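Local coordinates for 5-formaminoimidazole-4-carboxamide-1-(beta)-D-ribofuranosyl 5'-monophosphate synthetase (Methanocaldococcus jannaschii, PDB 2R7L), which catalyses the ATP- and formate-dependent formylation of AICAR to FAICAR in purine biosynthesis without using folates, at residues R228-S231 with N232-G235; A241-Q244 with L245-N248; S26-S29 with L30-L33. One frame throughout, in Å; residues are numbered along the deposited sequence.

Contact 1 (R228-S231 with N232-G235); sequences RYES and NIDG. With ATP (adenosine-5'-triphosphate), chain E; AMZ (aminoimidazole 4-carboxamide ribonucleotide), chain F.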
ATOM      1  N   ARG A 228     -30.257  -7.435   2.038  1.00 23.98           N
ATOM      2  CA  ARG A 228     -30.758  -7.646   0.688  1.00 31.95           C
ATOM      3  C   ARG A 228     -31.454  -6.406   0.164  1.00 27.37           C
ATOM      4  O   ARG A 228     -32.017  -5.626   0.935  1.00 23.47           O
ATOM      5  CB  ARG A 228     -31.747  -8.810   0.652  1.00 32.03           C
ATOM      6  CG  ARG A 228     -31.211 -10.118   1.185  1.00 36.49           C
ATOM      7  CD  ARG A 228     -29.980 -10.543   0.416  1.00 41.09           C
ATOM      8  NE  ARG A 228     -29.865 -11.993   0.351  1.00 44.24           N
ATOM      9  CZ  ARG A 228     -28.713 -12.653   0.313  1.00 43.72           C
ATOM     10  NH1 ARG A 228     -27.563 -11.992   0.343  1.00 35.31           N
ATOM     11  NH2 ARG A 228     -28.712 -13.978   0.251  1.00 42.61           N
ATOM     12  N   TYR A 229     -31.417  -6.248  -1.157  1.00 24.40           N
ATOM     13  CA  TYR A 229     -32.107  -5.172  -1.855  1.00 21.15           C
ATOM     14  C   TYR A 229     -32.972  -5.893  -2.874  1.00 29.54           C
ATOM     15  O   TYR A 229     -32.479  -6.369  -3.904  1.00 29.78           O
ATOM     16  CB  TYR A 229     -31.092  -4.256  -2.540  1.00 25.70           C
ATOM     17  CG  TYR A 229     -31.586  -2.875  -2.870  1.00 26.11           C
ATOM     18  CD1 TYR A 229     -32.482  -2.225  -2.041  1.00 28.76           C
ATOM     19  CD2 TYR A 229     -31.124  -2.199  -3.989  1.00 30.19           C
ATOM     20  CE1 TYR A 229     -32.926  -0.966  -2.323  1.00 28.92           C
ATOM     21  CE2 TYR A 229     -31.560  -0.919  -4.278  1.00 28.92           C
ATOM     22  CZ  TYR A 229     -32.465  -0.316  -3.437  1.00 31.23           C
ATOM     23  OH  TYR A 229     -32.927   0.948  -3.697  1.00 32.95           O
ATOM     24  N   GLU A 230     -34.263  -5.992  -2.565  1.00 28.23           N
ATOM     25  CA  GLU A 230     -35.183  -6.859  -3.297  1.00 30.64           C
ATOM     26  C   GLU A 230     -36.294  -6.080  -4.014  1.00 30.73           C
ATOM     27  O   GLU A 230     -36.757  -5.055  -3.527  1.00 30.13           O
ATOM     28  CB  GLU A 230     -35.755  -7.914  -2.342  1.00 27.07           C
ATOM     29  CG  GLU A 230     -34.702  -8.918  -1.880  1.00 28.53           C
ATOM     30  CD  GLU A 230     -35.070  -9.661  -0.614  1.00 39.25           C
ATOM     31  OE1 GLU A 230     -35.919  -9.162   0.160  1.00 42.95           O
ATOM     32  OE2 GLU A 230     -34.491 -10.748  -0.388  1.00 39.26           O
ATOM     33  N   SER A 231     -36.681  -6.560  -5.192  1.00 29.92           N
ATOM     34  CA  SER A 231     -37.740  -5.944  -5.990  1.00 30.10           C
ATOM     35  C   SER A 231     -38.903  -6.944  -6.132  1.00 29.06           C
ATOM     36  O   SER A 231     -38.669  -8.110  -6.416  1.00 29.04           O
ATOM     37  CB  SER A 231     -37.195  -5.572  -7.368  1.00 25.38           C
ATOM     38  OG  SER A 231     -38.093  -4.734  -8.080  1.00 31.96           O
ATOM     39  N   ASN A 232     -40.149  -6.492  -5.986  1.00 28.04           N
ATOM     40  CA  ASN A 232     -40.483  -5.071  -5.922  1.00 22.08           C
ATOM     41  C   ASN A 232     -40.584  -4.539  -4.501  1.00 17.88           C
ATOM     42  O   ASN A 232     -40.756  -3.340  -4.287  1.00 24.98           O
ATOM     43  CB  ASN A 232     -41.791  -4.801  -6.682  1.00 27.96           C
ATOM     44  CG  ASN A 232     -43.022  -5.352  -5.965  1.00 33.32           C
ATOM     45  OD1 ASN A 232     -42.957  -5.766  -4.806  1.00 32.42           O
ATOM     46  ND2 ASN A 232     -44.156  -5.351  -6.659  1.00 35.12           N
ATOM     47  N   ILE A 233     -40.437  -5.424  -3.526  1.00 17.68           N
ATOM     48  CA  ILE A 233     -40.762  -5.065  -2.153  1.00 16.52           C
ATOM     49  C   ILE A 233     -40.096  -3.763  -1.720  1.00 26.18           C
ATOM     50  O   ILE A 233     -40.763  -2.872  -1.201  1.00 29.39           O
ATOM     51  CB  ILE A 233     -40.438  -6.206  -1.167  1.00 26.00           C
ATOM     52  CG1 ILE A 233     -40.905  -5.836   0.250  1.00 28.94           C
ATOM     53  CG2 ILE A 233     -38.958  -6.546  -1.199  1.00 24.45           C
ATOM     54  CD1 ILE A 233     -42.409  -5.605   0.356  1.00 28.79           C
ATOM     55  N   ASP A 234     -38.787  -3.636  -1.941  1.00 23.62           N
ATOM     56  CA  ASP A 234     -38.082  -2.430  -1.483  1.00 24.00           C
ATOM     57  C   ASP A 234     -38.504  -1.181  -2.266  1.00 23.08           C
ATOM     58  O   ASP A 234     -38.349  -0.054  -1.788  1.00 32.56           O
ATOM     59  CB  ASP A 234     -36.566  -2.645  -1.484  1.00 28.43           C
ATOM     60  CG  ASP A 234     -36.123  -3.582  -0.378  1.00 32.63           C
ATOM     61  OD1 ASP A 234     -36.587  -3.389   0.771  1.00 34.19           O
ATOM     62  OD2 ASP A 234     -35.337  -4.517  -0.652  1.00 29.21           O
ATOM     63  N   GLY A 235     -39.063  -1.381  -3.455  1.00 23.58           N
ATOM     64  CA  GLY A 235     -39.728  -0.276  -4.176  1.00 23.64           C
ATOM     65  C   GLY A 235     -41.140  -0.001  -3.667  1.00 32.73           C
ATOM     66  O   GLY A 235     -41.553   1.158  -3.537  1.00 31.67           O
TER
HETATM   67  PG  ATP E 400     -32.273 -15.286  -2.134  1.00 56.33           P
HETATM   68  O1G ATP E 400     -31.250 -16.250  -2.691  1.00 53.25           O
HETATM   69  O2G ATP E 400     -31.855 -14.609  -0.843  1.00 46.99           O
HETATM   70  O3G ATP E 400     -32.839 -14.343  -3.168  1.00 56.65           O
HETATM   71  PB  ATP E 400     -33.521 -17.227  -0.459  1.00 47.22           P
HETATM   72  O1B ATP E 400     -32.124 -17.306   0.105  1.00 49.54           O
HETATM   73  O2B ATP E 400     -34.211 -18.513  -0.858  1.00 50.83           O
HETATM   74  O3B ATP E 400     -33.530 -16.235  -1.738  1.00 49.13           O
HETATM   75  PA  ATP E 400     -36.019 -16.555   0.801  1.00 40.04           P
HETATM   76  O1A ATP E 400     -36.337 -17.498   1.933  1.00 36.87           O
HETATM   77  O2A ATP E 400     -36.639 -16.707  -0.561  1.00 40.82           O
HETATM   78  O3A ATP E 400     -34.406 -16.465   0.658  1.00 46.35           O
HETATM   79  O5' ATP E 400     -36.361 -15.081   1.324  1.00 38.31           O
HETATM   80  C5' ATP E 400     -36.527 -14.029   0.388  1.00 38.81           C
HETATM   81  C4' ATP E 400     -36.824 -12.758   1.167  1.00 39.60           C
HETATM   82  O4' ATP E 400     -38.094 -12.859   1.821  1.00 36.02           O
HETATM   83  C3' ATP E 400     -35.819 -12.501   2.275  1.00 39.04           C
HETATM   84  O3' ATP E 400     -34.671 -11.788   1.805  1.00 46.13           O
HETATM   85  C2' ATP E 400     -36.627 -11.698   3.277  1.00 39.09           C
HETATM   86  O2' ATP E 400     -36.609 -10.313   2.933  1.00 36.32           O
HETATM   87  C1' ATP E 400     -38.046 -12.225   3.103  1.00 31.08           C
HETATM   88  N9  ATP E 400     -38.271 -13.256   4.134  1.00 32.87           N
HETATM   89  C8  ATP E 400     -37.955 -14.559   4.001  1.00 29.06           C
HETATM   90  N7  ATP E 400     -38.271 -15.249   5.124  1.00 31.25           N
HETATM   91  C5  ATP E 400     -38.819 -14.380   5.994  1.00 31.49           C
HETATM   92  C6  ATP E 400     -39.382 -14.458   7.360  1.00 30.22           C
HETATM   93  N6  ATP E 400     -39.421 -15.630   8.040  1.00 30.68           N
HETATM   94  N1  ATP E 400     -39.837 -13.314   7.907  1.00 33.53           N
HETATM   95  C2  ATP E 400     -39.798 -12.137   7.242  1.00 30.45           C
HETATM   96  N3  ATP E 400     -39.310 -11.999   5.999  1.00 28.55           N
HETATM   97  C4  ATP E 400     -38.804 -13.062   5.340  1.00 29.35           C
HETATM   98  O5  AMZ F 401     -26.760 -10.654  -4.718  1.00 35.53           O
HETATM   99  C6  AMZ F 401     -27.279 -11.618  -4.149  1.00 33.97           C
HETATM  100  N2  AMZ F 401     -27.589 -11.649  -2.856  1.00 26.89           N
HETATM  101  C3A AMZ F 401     -27.624 -12.880  -4.923  1.00 27.91           C
HETATM  102  C7A AMZ F 401     -28.311 -13.985  -4.452  1.00 31.41           C
HETATM  103  N3  AMZ F 401     -28.802 -14.175  -3.226  1.00 25.65           N
HETATM  104  N1  AMZ F 401     -27.325 -13.092  -6.199  1.00 32.69           N
HETATM  105  C5  AMZ F 401     -27.804 -14.303  -6.517  1.00 26.94           C
HETATM  106  N   AMZ F 401     -28.405 -14.844  -5.451  1.00 35.75           N
HETATM  107  C1  AMZ F 401     -29.048 -16.179  -5.393  1.00 40.42           C
HETATM  108  C2  AMZ F 401     -30.519 -16.147  -5.812  1.00 42.31           C
HETATM  109  C3  AMZ F 401     -30.493 -16.660  -7.240  1.00 45.06           C
HETATM  110  O2  AMZ F 401     -31.662 -17.440  -7.482  1.00 52.16           O
HETATM  111  O1  AMZ F 401     -31.229 -17.067  -4.975  1.00 50.91           O
HETATM  112  O   AMZ F 401     -28.339 -16.960  -6.369  1.00 38.43           O
HETATM  113  C   AMZ F 401     -29.284 -17.591  -7.238  1.00 48.29           C
HETATM  114  C4  AMZ F 401     -28.618 -17.676  -8.626  1.00 41.52           C
HETATM  115  O3  AMZ F 401     -28.249 -16.375  -9.073  1.00 32.80           O
HETATM  116  P   AMZ F 401     -28.511 -15.959 -10.576  1.00 35.93           P
HETATM  117  OP1 AMZ F 401     -27.722 -16.720 -11.579  1.00 38.70           O
HETATM  118  O4  AMZ F 401     -30.085 -16.138 -10.852  1.00 41.19           O
HETATM  119  OP2 AMZ F 401     -28.212 -14.371 -10.690  1.00 34.79           O
HETATM  120  O   HOH W   1     -33.235  -3.476   1.589  1.00 42.16           O
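D234 OD2 is gripped from two quarters where strand 219-230 runs out and helix 233-236 begins. E230 N donates to D234 OD2 at 2.6 Å, nearly straight (174°), and meets the anti lone pair, the one turned away from the other carboxylate oxygen. A water adds a weak bond to OD2 and a firmer one, 2.6 Å, to R228 O, which ties the aspartate to strand positions on both sides of Y229. The backbone answers in the reverse direction: D234 N donates to E230 O at 2.9 Å, closing a reciprocal pair around the corner at S231, where the peptide to N232 is cis. I233 CG2 packs 3.7 Å from E230 CB. The D234 carboxylate slants across the Y229 ring near CD1, the planes 23° apart, and the Y229 OH goes on to N206 N of a neighbouring subunit.

The strand end also carries ligand contacts of this ATP-grasp enzyme. E230, its CG anti to the carbonyl carbon (chi1 -68°), extends to the ribose of ATP: O2' donates to E230 OE1 at 3.1 Å, while O3' sits against OE2 at a distance too short to be trusted. The R228 guanidinium has AMZ N2 over one face, 3.2 Å from NH1, and the gamma-phosphate O2G of ATP at its edge, reached by weak bonds from NE and NH2. Salt bridges to D226 and D316 hold this guanidinium as well.

E230 OE1 and D234 OD2 come within 4.8 Å, and R238 of a third subunit salt-bridges both side chains, which probably offsets their mutual repulsion. The bond from E230 N to D234 probably steadies the backbone from which E230 reaches the ribose, and R238, which also bonds ATP, links nucleotide binding to the oligomer.

Contact 2 (A241-Q244 with L245-N248); sequences AKDQ and LEMN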
ATOM      1  N   ALA A 241     -48.013   5.227   2.348  1.00 30.70           N
ATOM      2  CA  ALA A 241     -49.129   4.340   2.682  1.00 33.76           C
ATOM      3  C   ALA A 241     -50.428   4.708   1.953  1.00 35.66           C
ATOM      4  O   ALA A 241     -51.126   3.835   1.421  1.00 34.74           O
ATOM      5  CB  ALA A 241     -49.350   4.329   4.188  1.00 29.53           C
ATOM      6  N   LYS A 242     -50.740   5.999   1.923  1.00 32.94           N
ATOM      7  CA  LYS A 242     -51.975   6.469   1.292  1.00 35.53           C
ATOM      8  C   LYS A 242     -52.024   6.071  -0.170  1.00 39.10           C
ATOM      9  O   LYS A 242     -53.073   5.702  -0.689  1.00 38.13           O
ATOM     10  CB  LYS A 242     -52.114   7.987   1.435  1.00 44.26           C
ATOM     11  CG  LYS A 242     -52.484   8.436   2.848  1.00 51.42           C
ATOM     12  CD  LYS A 242     -52.275   9.930   3.033  1.00 60.23           C
ATOM     13  CE  LYS A 242     -52.461  10.354   4.487  1.00 61.13           C
ATOM     14  NZ  LYS A 242     -53.892  10.369   4.894  1.00 59.75           N
ATOM     15  N   ASP A 243     -50.880   6.130  -0.838  1.00 34.31           N
ATOM     16  CA  ASP A 243     -50.814   5.717  -2.235  1.00 31.36           C
ATOM     17  C   ASP A 243     -50.780   4.197  -2.414  1.00 27.75           C
ATOM     18  O   ASP A 243     -51.334   3.677  -3.378  1.00 36.30           O
ATOM     19  CB  ASP A 243     -49.637   6.396  -2.918  1.00 36.54           C
ATOM     20  CG  ASP A 243     -49.758   7.897  -2.880  1.00 41.05           C
ATOM     21  OD1 ASP A 243     -50.726   8.413  -3.480  1.00 43.29           O
ATOM     22  OD2 ASP A 243     -48.910   8.556  -2.241  1.00 38.00           O
ATOM     23  N   GLN A 244     -50.140   3.481  -1.491  1.00 27.91           N
ATOM     24  CA  GLN A 244     -50.138   2.020  -1.560  1.00 32.58           C
ATOM     25  C   GLN A 244     -51.565   1.477  -1.518  1.00 34.41           C
ATOM     26  O   GLN A 244     -51.920   0.585  -2.284  1.00 40.50           O
ATOM     27  CB  GLN A 244     -49.333   1.409  -0.412  1.00 31.66           C
ATOM     28  CG  GLN A 244     -47.829   1.385  -0.618  1.00 28.40           C
ATOM     29  CD  GLN A 244     -47.127   0.652   0.496  1.00 30.01           C
ATOM     30  OE1 GLN A 244     -47.428  -0.512   0.776  1.00 32.98           O
ATOM     31  NE2 GLN A 244     -46.197   1.331   1.156  1.00 30.41           N
ATOM     32  N   LEU A 245     -52.375   2.018  -0.610  1.00 41.22           N
ATOM     33  CA  LEU A 245     -53.770   1.598  -0.456  1.00 45.02           C
ATOM     34  C   LEU A 245     -54.601   1.808  -1.718  1.00 44.62           C
ATOM     35  O   LEU A 245     -55.583   1.105  -1.941  1.00 51.66           O
ATOM     36  CB  LEU A 245     -54.429   2.316   0.724  1.00 42.68           C
ATOM     37  CG  LEU A 245     -53.761   2.113   2.084  1.00 41.78           C
ATOM     38  CD1 LEU A 245     -54.605   2.743   3.172  1.00 44.56           C
ATOM     39  CD2 LEU A 245     -53.514   0.634   2.366  1.00 39.54           C
ATOM     40  N   GLU A 246     -54.209   2.776  -2.538  1.00 44.45           N
ATOM     41  CA  GLU A 246     -54.907   3.044  -3.790  1.00 43.48           C
ATOM     42  C   GLU A 246     -54.436   2.163  -4.934  1.00 46.92           C
ATOM     43  O   GLU A 246     -54.961   2.254  -6.042  1.00 50.38           O
ATOM     44  CB  GLU A 246     -54.729   4.502  -4.192  1.00 46.14           C
ATOM     45  CG  GLU A 246     -55.517   5.469  -3.345  1.00 56.38           C
ATOM     46  CD  GLU A 246     -55.185   6.903  -3.674  1.00 63.09           C
ATOM     47  OE1 GLU A 246     -53.989   7.267  -3.606  1.00 66.50           O
ATOM     48  OE2 GLU A 246     -56.117   7.667  -4.000  1.00 65.14           O
ATOM     49  N   MET A 247     -53.440   1.321  -4.679  1.00 46.56           N
ATOM     50  CA  MET A 247     -52.871   0.484  -5.733  1.00 44.53           C
ATOM     51  C   MET A 247     -53.279  -0.970  -5.562  1.00 42.19           C
ATOM     52  O   MET A 247     -53.536  -1.430  -4.447  1.00 42.60           O
ATOM     53  CB  MET A 247     -51.342   0.579  -5.736  1.00 39.52           C
ATOM     54  CG  MET A 247     -50.792   1.990  -5.833  1.00 47.21           C
ATOM     55  SD  MET A 247     -49.019   2.044  -5.491  1.00 47.25           S
ATOM     56  CE  MET A 247     -48.369   1.165  -6.915  1.00 40.44           C
ATOM     57  N   ASN A 248     -53.335  -1.693  -6.674  1.00 48.52           N
ATOM     58  CA  ASN A 248     -53.555  -3.132  -6.626  1.00 58.92           C
ATOM     59  C   ASN A 248     -52.252  -3.841  -6.960  1.00 56.46           C
ATOM     60  O   ASN A 248     -52.036  -4.281  -8.092  1.00 60.38           O
ATOM     61  CB  ASN A 248     -54.676  -3.547  -7.583  1.00 69.59           C
ATOM     62  CG  ASN A 248     -56.019  -2.935  -7.210  1.00 77.98           C
ATOM     63  OD1 ASN A 248     -56.386  -2.881  -6.032  1.00 79.04           O
ATOM     64  ND2 ASN A 248     -56.757  -2.470  -8.214  1.00 77.89           N
TER
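The carboxylates of D243 and E246 lie side by side and point the same way, their planes 32° apart, with D243 OD1 and E246 OE1 3.5 Å from each other. Two like charges this close would probably repel; K178 of a neighbouring subunit forms a salt bridge with D243 OD1 and probably offsets its charge, although E174 of that subunit brings a further acid near E246. The E246 chain, extended beyond CG, runs back past K242 O, with CG 3.6 Å from that oxygen.

The backbone meanwhile changes from alpha-helical to tighter turns. L245 N donates to A241 O at 3.0 Å, an i to i+4 bond, whereas M247 N reaches Q244 O, three residues back, at 2.9 Å from well above the carbonyl plane; E246 N to D243 O is a weak bond of the same i to i+3 kind. This is the last stretch of the short helix 241-245 as it passes into the loop leading to strand 253-263.

M247, with CG anti to its carbonyl carbon (chi1 -54°), packs tightly on D243 O, CG at 3.0 Å and SD at 3.5 Å. Q244 OE1 accepts from A241 N of another subunit, while Q244 NE2 donates to I239 O, and A241 meets its counterparts in two neighbouring subunits.

Contact 3 (S26-S29 with L30-L33); sequences SHTS and LHIL. With AMZ (aminoimidazole 4-carboxamide ribonucleotide), chain F.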
ATOM      1  N   SER A  26     -20.491 -15.678 -13.248  1.00 27.33           N
ATOM      2  CA  SER A  26     -21.758 -15.167 -12.745  1.00 28.57           C
ATOM      3  C   SER A  26     -21.769 -15.238 -11.230  1.00 31.05           C
ATOM      4  O   SER A  26     -20.823 -15.737 -10.621  1.00 31.41           O
ATOM      5  CB  SER A  26     -22.926 -16.005 -13.287  1.00 30.59           C
ATOM      6  OG  SER A  26     -24.164 -15.411 -12.937  1.00 38.42           O
ATOM      7  N   HIS A  27     -22.861 -14.756 -10.636  1.00 32.76           N
ATOM      8  CA  HIS A  27     -23.120 -14.894  -9.200  1.00 29.56           C
ATOM      9  C   HIS A  27     -22.161 -14.091  -8.320  1.00 31.76           C
ATOM     10  O   HIS A  27     -22.516 -13.024  -7.829  1.00 30.11           O
ATOM     11  CB  HIS A  27     -23.108 -16.360  -8.777  1.00 23.55           C
ATOM     12  CG  HIS A  27     -23.673 -16.592  -7.412  1.00 32.77           C
ATOM     13  ND1 HIS A  27     -22.881 -16.804  -6.306  1.00 30.35           N
ATOM     14  CD2 HIS A  27     -24.955 -16.635  -6.973  1.00 32.07           C
ATOM     15  CE1 HIS A  27     -23.648 -16.974  -5.243  1.00 38.67           C
ATOM     16  NE2 HIS A  27     -24.911 -16.875  -5.620  1.00 37.65           N
ATOM     17  N   THR A  28     -20.956 -14.626  -8.118  1.00 36.75           N
ATOM     18  CA  THR A  28     -19.936 -13.989  -7.290  1.00 28.54           C
ATOM     19  C   THR A  28     -18.547 -14.104  -7.925  1.00 34.71           C
ATOM     20  O   THR A  28     -17.536 -13.878  -7.267  1.00 35.96           O
ATOM     21  CB  THR A  28     -19.882 -14.630  -5.890  1.00 36.44           C
ATOM     22  OG1 THR A  28     -20.002 -16.056  -6.010  1.00 27.21           O
ATOM     23  CG2 THR A  28     -21.014 -14.102  -5.002  1.00 35.41           C
ATOM     24  N   SER A  29     -18.498 -14.450  -9.207  1.00 35.06           N
ATOM     25  CA  SER A  29     -17.228 -14.775  -9.849  1.00 36.72           C
ATOM     26  C   SER A  29     -16.240 -13.603  -9.873  1.00 33.15           C
ATOM     27  O   SER A  29     -15.031 -13.807  -9.787  1.00 39.42           O
ATOM     28  CB  SER A  29     -17.457 -15.303 -11.261  1.00 29.21           C
ATOM     29  OG  SER A  29     -17.909 -14.262 -12.106  1.00 34.63           O
ATOM     30  N   LEU A  30     -16.749 -12.381  -9.978  1.00 34.28           N
ATOM     31  CA  LEU A  30     -15.868 -11.210 -10.081  1.00 30.43           C
ATOM     32  C   LEU A  30     -14.817 -11.140  -8.979  1.00 24.18           C
ATOM     33  O   LEU A  30     -13.655 -10.874  -9.266  1.00 29.35           O
ATOM     34  CB  LEU A  30     -16.661  -9.909 -10.146  1.00 23.98           C
ATOM     35  CG  LEU A  30     -17.286  -9.618 -11.513  1.00 25.74           C
ATOM     36  CD1 LEU A  30     -18.122  -8.350 -11.467  1.00 21.92           C
ATOM     37  CD2 LEU A  30     -16.220  -9.521 -12.572  1.00 26.53           C
ATOM     38  N   HIS A  31     -15.207 -11.383  -7.733  1.00 21.28           N
ATOM     39  CA  HIS A  31     -14.237 -11.354  -6.645  1.00 23.82           C
ATOM     40  C   HIS A  31     -13.613 -12.717  -6.383  1.00 28.94           C
ATOM     41  O   HIS A  31     -12.542 -12.810  -5.790  1.00 32.09           O
ATOM     42  CB  HIS A  31     -14.802 -10.723  -5.365  1.00 24.72           C
ATOM     43  CG  HIS A  31     -15.970 -11.454  -4.776  1.00 30.17           C
ATOM     44  ND1 HIS A  31     -15.824 -12.526  -3.923  1.00 33.22           N
ATOM     45  CD2 HIS A  31     -17.302 -11.245  -4.893  1.00 25.60           C
ATOM     46  CE1 HIS A  31     -17.016 -12.959  -3.556  1.00 24.56           C
ATOM     47  NE2 HIS A  31     -17.929 -12.191  -4.121  1.00 25.91           N
ATOM     48  N   ILE A  32     -14.276 -13.775  -6.836  1.00 24.13           N
ATOM     49  CA  ILE A  32     -13.659 -15.089  -6.828  1.00 27.87           C
ATOM     50  C   ILE A  32     -12.434 -15.080  -7.740  1.00 29.67           C
ATOM     51  O   ILE A  32     -11.380 -15.615  -7.386  1.00 27.28           O
ATOM     52  CB  ILE A  32     -14.629 -16.194  -7.308  1.00 33.02           C
ATOM     53  CG1 ILE A  32     -15.639 -16.536  -6.212  1.00 32.34           C
ATOM     54  CG2 ILE A  32     -13.855 -17.449  -7.712  1.00 29.64           C
ATOM     55  CD1 ILE A  32     -16.805 -17.418  -6.695  1.00 28.30           C
ATOM     56  N   LEU A  33     -12.583 -14.477  -8.917  1.00 26.17           N
ATOM     57  CA  LEU A  33     -11.497 -14.421  -9.880  1.00 32.48           C
ATOM     58  C   LEU A  33     -10.474 -13.347  -9.478  1.00 37.54           C
ATOM     59  O   LEU A  33      -9.266 -13.607  -9.466  1.00 35.58           O
ATOM     60  CB  LEU A  33     -12.039 -14.193 -11.298  1.00 28.76           C
ATOM     61  CG  LEU A  33     -12.961 -15.279 -11.871  1.00 33.55           C
ATOM     62  CD1 LEU A  33     -13.476 -14.902 -13.257  1.00 31.75           C
ATOM     63  CD2 LEU A  33     -12.277 -16.646 -11.906  1.00 37.97           C
TER
HETATM   64  O5  AMZ F 401     -26.760 -10.654  -4.718  1.00 35.53           O
HETATM   65  C6  AMZ F 401     -27.279 -11.618  -4.149  1.00 33.97           C
HETATM   66  N2  AMZ F 401     -27.589 -11.649  -2.856  1.00 26.89           N
HETATM   67  C3A AMZ F 401     -27.624 -12.880  -4.923  1.00 27.91           C
HETATM   68  C7A AMZ F 401     -28.311 -13.985  -4.452  1.00 31.41           C
HETATM   69  N3  AMZ F 401     -28.802 -14.175  -3.226  1.00 25.65           N
HETATM   70  N1  AMZ F 401     -27.325 -13.092  -6.199  1.00 32.69           N
HETATM   71  C5  AMZ F 401     -27.804 -14.303  -6.517  1.00 26.94           C
HETATM   72  N   AMZ F 401     -28.405 -14.844  -5.451  1.00 35.75           N
HETATM   73  C1  AMZ F 401     -29.048 -16.179  -5.393  1.00 40.42           C
HETATM   74  C2  AMZ F 401     -30.519 -16.147  -5.812  1.00 42.31           C
HETATM   75  C3  AMZ F 401     -30.493 -16.660  -7.240  1.00 45.06           C
HETATM   76  O2  AMZ F 401     -31.662 -17.440  -7.482  1.00 52.16           O
HETATM   77  O1  AMZ F 401     -31.229 -17.067  -4.975  1.00 50.91           O
HETATM   78  O   AMZ F 401     -28.339 -16.960  -6.369  1.00 38.43           O
HETATM   79  C   AMZ F 401     -29.284 -17.591  -7.238  1.00 48.29           C
HETATM   80  C4  AMZ F 401     -28.618 -17.676  -8.626  1.00 41.52           C
HETATM   81  O3  AMZ F 401     -28.249 -16.375  -9.073  1.00 32.80           O
HETATM   82  P   AMZ F 401     -28.511 -15.959 -10.576  1.00 35.93           P
HETATM   83  OP1 AMZ F 401     -27.722 -16.720 -11.579  1.00 38.70           O
HETATM   84  O4  AMZ F 401     -30.085 -16.138 -10.852  1.00 41.19           O
HETATM   85  OP2 AMZ F 401     -28.212 -14.371 -10.690  1.00 34.79           O
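H31 CG sits between the backbone N and the carbonyl carbon (chi1 62°), which folds the imidazole back over the first turn of helix 29-38 and sets T28 O over the centre of one ring face, 3.5 Å above its plane. T28 OG1 takes the same kind of position (chi1 42°), pairing with H27 ND1 at 3.0 Å and touching I32 CD1. NE2 of the H31 ring stands 3.6 Å from T28 CB. With an alanine here, T28 O and CB would probably lose the ring that covers them, and the weak bond that ND1 takes from G340 N would go too.

T28 occupies the N-cap position, but its side chain makes no capping bond. Its carbonyl takes I32 N at 3.3 Å, in the carbonyl plane, and S29 O receives L33 N at 2.7 Å. E265 of a neighbouring subunit accepts from L30 N and bonds S29 OG, which probably suits the positive end of the helix dipole. H27 carries the loop to the substrate: its ring edge faces the ribose ring oxygen of AMZ, CD2 to AMZ O 3.5 Å.

This is the strand-loop-helix start of a beta-alpha-beta crossover in the Rossmann-like parallel sheet, where I32 packs on T23 of strand 20-24 and L33 reaches T23 and also T43 and C45 of strand 43-47.

Contacts 1 and 3 come from different parts of the chain, the ATP-grasp part and the N-terminal Rossmann-like part, yet both reach AMZ: R228 lies at its carboxamide and amino side, H27 beside its ribose. Their centres are about 23 Å apart and their nearest atoms about 8 Å, without touching; AMZ, met by both, lies between the two parts. Contact 1 adds the nucleotide to this site. Contact 2 follows it in the chain, helix 241-245 coming next after helix 233-236; the centres are about 17 Å apart, the nearest atoms about 7 Å. It lies about 39 Å from contact 3, centre to centre, and serves the subunit interface. All three contacts meet neighbouring copies of the protein, in keeping with the homohexamer.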